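Local coordinates for protein pyridine synthase TbtD (Thermobispora bispora, PDB 5WA4) that is a pyridine synthase of thiomuracin biosynthesis, probably catalysing the formal [4+2] aza-cycloaddition that builds the pyridine core of this thiopeptide, at residues E[41-46]-E[143-148]; E[137-142]-E[258-263]. All coordinates share one frame; numbering follows the deposited sequence.

Contacts 1 and 2 share one helix, 135-159. Contact 2 uses its earlier part, 137-142, and contact 1 the part that follows, 143-148. Their centres lie about 14 Å apart. The helix meets the antiparallel sheet through contact 1 and helix 244-265 through contact 2. The two contacts also touch each other: Met43 CE sits 3.2 Å from Asp142 OD1, and Tyr45 CE1 lies 3.9 Å from Ala141 CB. Asp142 thus meets Met43 with one carboxylate oxygen and Arg259 with the other. Helix 307-328 borders both contacts. Contact 1 is buried, contact 2 only partly. No other protein chain of the assembly touches either contact.

Contact 1: E[41-46]-E[143-148]; sequences APMAYF and FYADTT
Tyr45 lays its ring obliquely across the start of the Tyr144 side chain. Its CD2 comes to 3.3 Å from Tyr144 CB. The two rings are nearly parallel, with planes at 20°, but slid apart. Their centroids are 5.3 Å from each other, so they barely overlap. Tyr45 CG sits between its own backbone N and carbonyl carbon (chi1 76°), which sends the ring alongside Tyr144. The ring that Tyr45 does stack with is that of Tyr59, on strand 55-62.

Beside this pair the helix backbone comes close to the strand. The CA atoms of Tyr45 and Ala145 are 5.0 Å apart. Ala145 CA approaches Ala44 O at 3.5 Å in a CH...O contact. The small Ala145 side chain meets the end of Met43, whose chain bends at chi2 and brings CE to 4.1 Å from Ala145 CB.

Strand 44-49 is an edge strand, within this chain, of a four-stranded antiparallel sheet ordered 44-49, 55-62, 9-16, 123-128. The axes of 44-46 and 143-148 cross at 90°. No hydrogen bond links the two segments, so side-chain packing and the CH...O contact join helix to strand.

Further along, the Thr148 and Phe46 side chains cross obliquely, and Thr148 CG2 comes to 4.1 Å from Phe46 CE2. Thr148 CG2 is anti to its backbone N, while OG1 turns back and donates to Tyr144 O at 3.1 Å. Tyr144 O also accepts from Thr147 N. Arg327 of helix 307-328 hydrogen-bonds to both Thr148 OG1 and Tyr144 O, and makes a cation-pi contact with Phe46.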
# COMPACT_ATOMS: atom_id res chain seq x y z
N ALA E 41 49.32 18.96 -10.90
CA ALA E 41 47.92 18.60 -10.74
C ALA E 41 47.68 17.79 -9.48
O ALA E 41 47.50 16.58 -9.55
CB ALA E 41 47.45 17.84 -11.94
N PRO E 42 47.69 18.45 -8.32
CA PRO E 42 47.51 17.75 -7.03
C PRO E 42 46.12 17.16 -6.86
O PRO E 42 45.87 16.38 -5.93
CB PRO E 42 47.77 18.85 -5.99
CG PRO E 42 47.43 20.15 -6.72
CD PRO E 42 47.88 19.91 -8.14
N MET E 43 45.22 17.54 -7.77
CA MET E 43 43.82 17.22 -7.62
C MET E 43 43.42 16.01 -8.47
O MET E 43 42.99 16.14 -9.63
CB MET E 43 42.98 18.43 -7.99
CG MET E 43 41.62 18.47 -7.33
SD MET E 43 41.74 18.71 -5.56
CE MET E 43 40.01 18.60 -5.10
N ALA E 44 43.56 14.83 -7.89
CA ALA E 44 43.22 13.62 -8.62
C ALA E 44 42.57 12.57 -7.72
O ALA E 44 42.71 12.60 -6.49
CB ALA E 44 44.46 13.06 -9.28
N TYR E 45 41.84 11.66 -8.36
CA TYR E 45 41.28 10.50 -7.67
C TYR E 45 40.85 9.45 -8.68
O TYR E 45 40.70 9.73 -9.88
CB TYR E 45 40.11 10.90 -6.75
CG TYR E 45 38.78 11.22 -7.41
CD1 TYR E 45 38.50 12.49 -7.91
CD2 TYR E 45 37.77 10.26 -7.48
CE1 TYR E 45 37.26 12.79 -8.49
CE2 TYR E 45 36.52 10.56 -8.06
CZ TYR E 45 36.28 11.83 -8.56
OH TYR E 45 35.05 12.13 -9.13
N PHE E 46 40.66 8.23 -8.19
CA PHE E 46 40.24 7.12 -9.04
C PHE E 46 39.06 6.41 -8.40
O PHE E 46 38.87 6.48 -7.19
CB PHE E 46 41.41 6.14 -9.31
CG PHE E 46 42.17 5.73 -8.06
CD1 PHE E 46 41.83 4.59 -7.37
CD2 PHE E 46 43.20 6.52 -7.57
CE1 PHE E 46 42.52 4.23 -6.23
CE2 PHE E 46 43.89 6.16 -6.42
CZ PHE E 46 43.55 5.01 -5.75
N PHE E 143 36.28 14.92 -1.46
CA PHE E 143 36.46 13.84 -0.51
C PHE E 143 37.35 12.72 -1.07
O PHE E 143 38.21 12.20 -0.36
CB PHE E 143 35.11 13.24 -0.08
CG PHE E 143 35.25 11.94 0.64
CD1 PHE E 143 35.59 11.91 1.99
CD2 PHE E 143 35.11 10.72 -0.05
CE1 PHE E 143 35.75 10.71 2.67
CE2 PHE E 143 35.28 9.51 0.61
CZ PHE E 143 35.60 9.50 1.98
N TYR E 144 37.14 12.34 -2.32
CA TYR E 144 37.86 11.22 -2.88
C TYR E 144 39.33 11.60 -2.96
O TYR E 144 40.21 10.82 -2.55
CB TYR E 144 37.29 10.81 -4.25
CG TYR E 144 36.09 9.87 -4.15
CD1 TYR E 144 36.10 8.81 -3.27
CD2 TYR E 144 34.94 10.06 -4.92
CE1 TYR E 144 35.03 7.95 -3.16
CE2 TYR E 144 33.85 9.20 -4.81
CZ TYR E 144 33.90 8.14 -3.92
OH TYR E 144 32.85 7.25 -3.77
N ALA E 145 39.60 12.80 -3.46
CA ALA E 145 40.96 13.32 -3.54
C ALA E 145 41.64 13.37 -2.17
O ALA E 145 42.77 12.93 -2.00
CB ALA E 145 40.95 14.70 -4.18
N ASP E 146 40.94 13.91 -1.18
CA ASP E 146 41.57 14.10 0.11
C ASP E 146 41.88 12.75 0.78
O ASP E 146 42.77 12.68 1.63
CB ASP E 146 40.68 14.97 1.01
CG ASP E 146 40.46 16.35 0.43
OD1 ASP E 146 41.29 16.80 -0.40
OD2 ASP E 146 39.45 17.00 0.80
N THR E 147 41.15 11.70 0.39
CA THR E 147 41.29 10.39 1.04
C THR E 147 42.16 9.38 0.26
O THR E 147 42.35 8.24 0.71
CB THR E 147 39.92 9.73 1.30
OG1 THR E 147 39.09 9.85 0.14
CG2 THR E 147 39.23 10.39 2.47
N THR E 148 42.69 9.79 -0.88
CA THR E 148 43.55 8.91 -1.65
C THR E 148 44.79 8.33 -0.91
O THR E 148 45.08 7.13 -1.04
CB THR E 148 44.02 9.63 -2.88
OG1 THR E 148 42.90 9.78 -3.76
CG2 THR E 148 45.09 8.83 -3.56

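Contact 2: E[137-142]-E[258-263]; sequences DVLLAD and ERARAL
Leu139 reaches across between two helices and splits its methyls over different partners. CD1 lies against the Arg259 side chain, 3.3 Å from NH1 and 3.7 Å from CG. CD2 faces Ala260 CB at 4.1 Å and, more loosely, Leu263 CD1 at 4.4 Å. The Leu139 and Arg259 chains run alongside one another, pointing opposite ways.

Arg259 NH1 also forms a salt bridge with Asp142 OD2 at 3.3 Å. The hydrogen bond within it is weak, with an N-H...O angle of 141°. The carboxylate and guanidinium planes are 74° apart, so this is not a flat, two-pronged pairing. One oxygen of Asp142 and one nitrogen of Arg259 carry it.

Torsions place these groups. The first side-chain bond of Leu139 points toward helix 244-265, and CG anti to the backbone N carries the two methyls across. Arg259 CG is also anti to N, but the chain bends at chi2 and chi3 and brings the guanidinium back beside Leu139. Leu316 of helix 307-328 packs on both Leu139 and Ala260.

The segment axes stay 11.7 Å apart at closest approach, so side chains rather than close backbones bridge them. Their directions differ by 175°: helices 135-159 and 244-265 form an antiparallel helix pair, with an apolar contact beside an Asp-Arg salt bridge, in the largely helical part of this lantibiotic dehydratase C-terminal family fold.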
# COMPACT_ATOMS: atom_id res chain seq x y z
N ASP E 137 28.39 16.43 -6.11
CA ASP E 137 29.47 15.82 -6.86
C ASP E 137 30.79 16.53 -6.57
O ASP E 137 31.86 15.93 -6.63
CB ASP E 137 29.15 15.86 -8.36
CG ASP E 137 27.92 15.04 -8.72
OD1 ASP E 137 27.79 13.91 -8.19
OD2 ASP E 137 27.06 15.54 -9.51
N VAL E 138 30.68 17.82 -6.26
CA VAL E 138 31.84 18.65 -6.01
C VAL E 138 32.41 18.28 -4.64
O VAL E 138 33.63 18.13 -4.48
CB VAL E 138 31.46 20.17 -6.12
CG1 VAL E 138 32.28 21.05 -5.18
CG2 VAL E 138 31.61 20.65 -7.56
N LEU E 139 31.53 18.09 -3.67
CA LEU E 139 31.94 17.66 -2.34
C LEU E 139 32.54 16.24 -2.38
O LEU E 139 33.56 15.95 -1.73
CB LEU E 139 30.74 17.70 -1.41
CG LEU E 139 31.06 17.50 0.07
CD1 LEU E 139 31.93 18.65 0.50
CD2 LEU E 139 29.80 17.36 0.93
N LEU E 140 31.92 15.36 -3.15
CA LEU E 140 32.36 13.97 -3.29
C LEU E 140 33.77 13.88 -3.86
O LEU E 140 34.64 13.23 -3.29
CB LEU E 140 31.38 13.20 -4.18
CG LEU E 140 31.13 11.74 -3.82
CD1 LEU E 140 30.62 11.64 -2.39
CD2 LEU E 140 30.12 11.15 -4.79
N ALA E 141 33.96 14.57 -4.99
CA ALA E 141 35.25 14.68 -5.64
C ALA E 141 36.34 15.16 -4.67
O ALA E 141 37.43 14.57 -4.63
CB ALA E 141 35.16 15.61 -6.84
N ASP E 142 36.06 16.21 -3.91
CA ASP E 142 37.02 16.69 -2.92
C ASP E 142 37.34 15.58 -1.94
O ASP E 142 38.51 15.32 -1.61
CB ASP E 142 36.50 17.91 -2.15
CG ASP E 142 36.63 19.22 -2.93
OD1 ASP E 142 36.99 19.20 -4.14
OD2 ASP E 142 36.35 20.28 -2.32
N GLU E 258 31.67 19.30 8.66
CA GLU E 258 31.38 20.71 8.86
C GLU E 258 30.90 21.38 7.58
O GLU E 258 29.85 22.04 7.58
CB GLU E 258 32.61 21.43 9.38
CG GLU E 258 33.05 20.95 10.75
CD GLU E 258 32.00 21.23 11.80
OE1 GLU E 258 31.68 22.42 11.99
OE2 GLU E 258 31.51 20.26 12.43
N ARG E 259 31.66 21.21 6.51
CA ARG E 259 31.30 21.72 5.21
C ARG E 259 29.96 21.15 4.69
O ARG E 259 29.23 21.83 3.97
CB ARG E 259 32.40 21.42 4.20
CG ARG E 259 31.96 21.63 2.77
CD ARG E 259 32.94 22.52 2.04
NE ARG E 259 34.30 22.05 2.27
CZ ARG E 259 34.97 21.24 1.46
NH1 ARG E 259 34.41 20.82 0.32
NH2 ARG E 259 36.22 20.88 1.78
N ALA E 260 29.63 19.92 5.07
CA ALA E 260 28.37 19.36 4.65
C ALA E 260 27.20 19.93 5.45
O ALA E 260 26.10 20.11 4.90
CB ALA E 260 28.40 17.84 4.75
N ARG E 261 27.42 20.22 6.74
CA ARG E 261 26.38 20.76 7.61
C ARG E 261 26.09 22.21 7.24
O ARG E 261 24.95 22.61 7.11
CB ARG E 261 26.76 20.66 9.08
CG ARG E 261 25.85 21.46 10.02
CD ARG E 261 26.31 21.41 11.49
NE ARG E 261 27.28 22.45 11.79
CZ ARG E 261 27.87 22.63 12.97
NH1 ARG E 261 27.58 21.83 13.99
NH2 ARG E 261 28.75 23.61 13.14
N ALA E 262 27.15 22.98 7.04
CA ALA E 262 27.04 24.28 6.43
C ALA E 262 26.22 24.21 5.13
O ALA E 262 25.21 24.89 5.00
CB ALA E 262 28.41 24.86 6.18
N LEU E 263 26.64 23.39 4.17
CA LEU E 263 25.91 23.26 2.88
C LEU E 263 24.41 22.93 2.99
O LEU E 263 23.60 23.40 2.18
CB LEU E 263 26.59 22.20 2.01
CG LEU E 263 27.84 22.67 1.28
CD1 LEU E 263 28.53 21.52 0.56
CD2 LEU E 263 27.54 23.81 0.32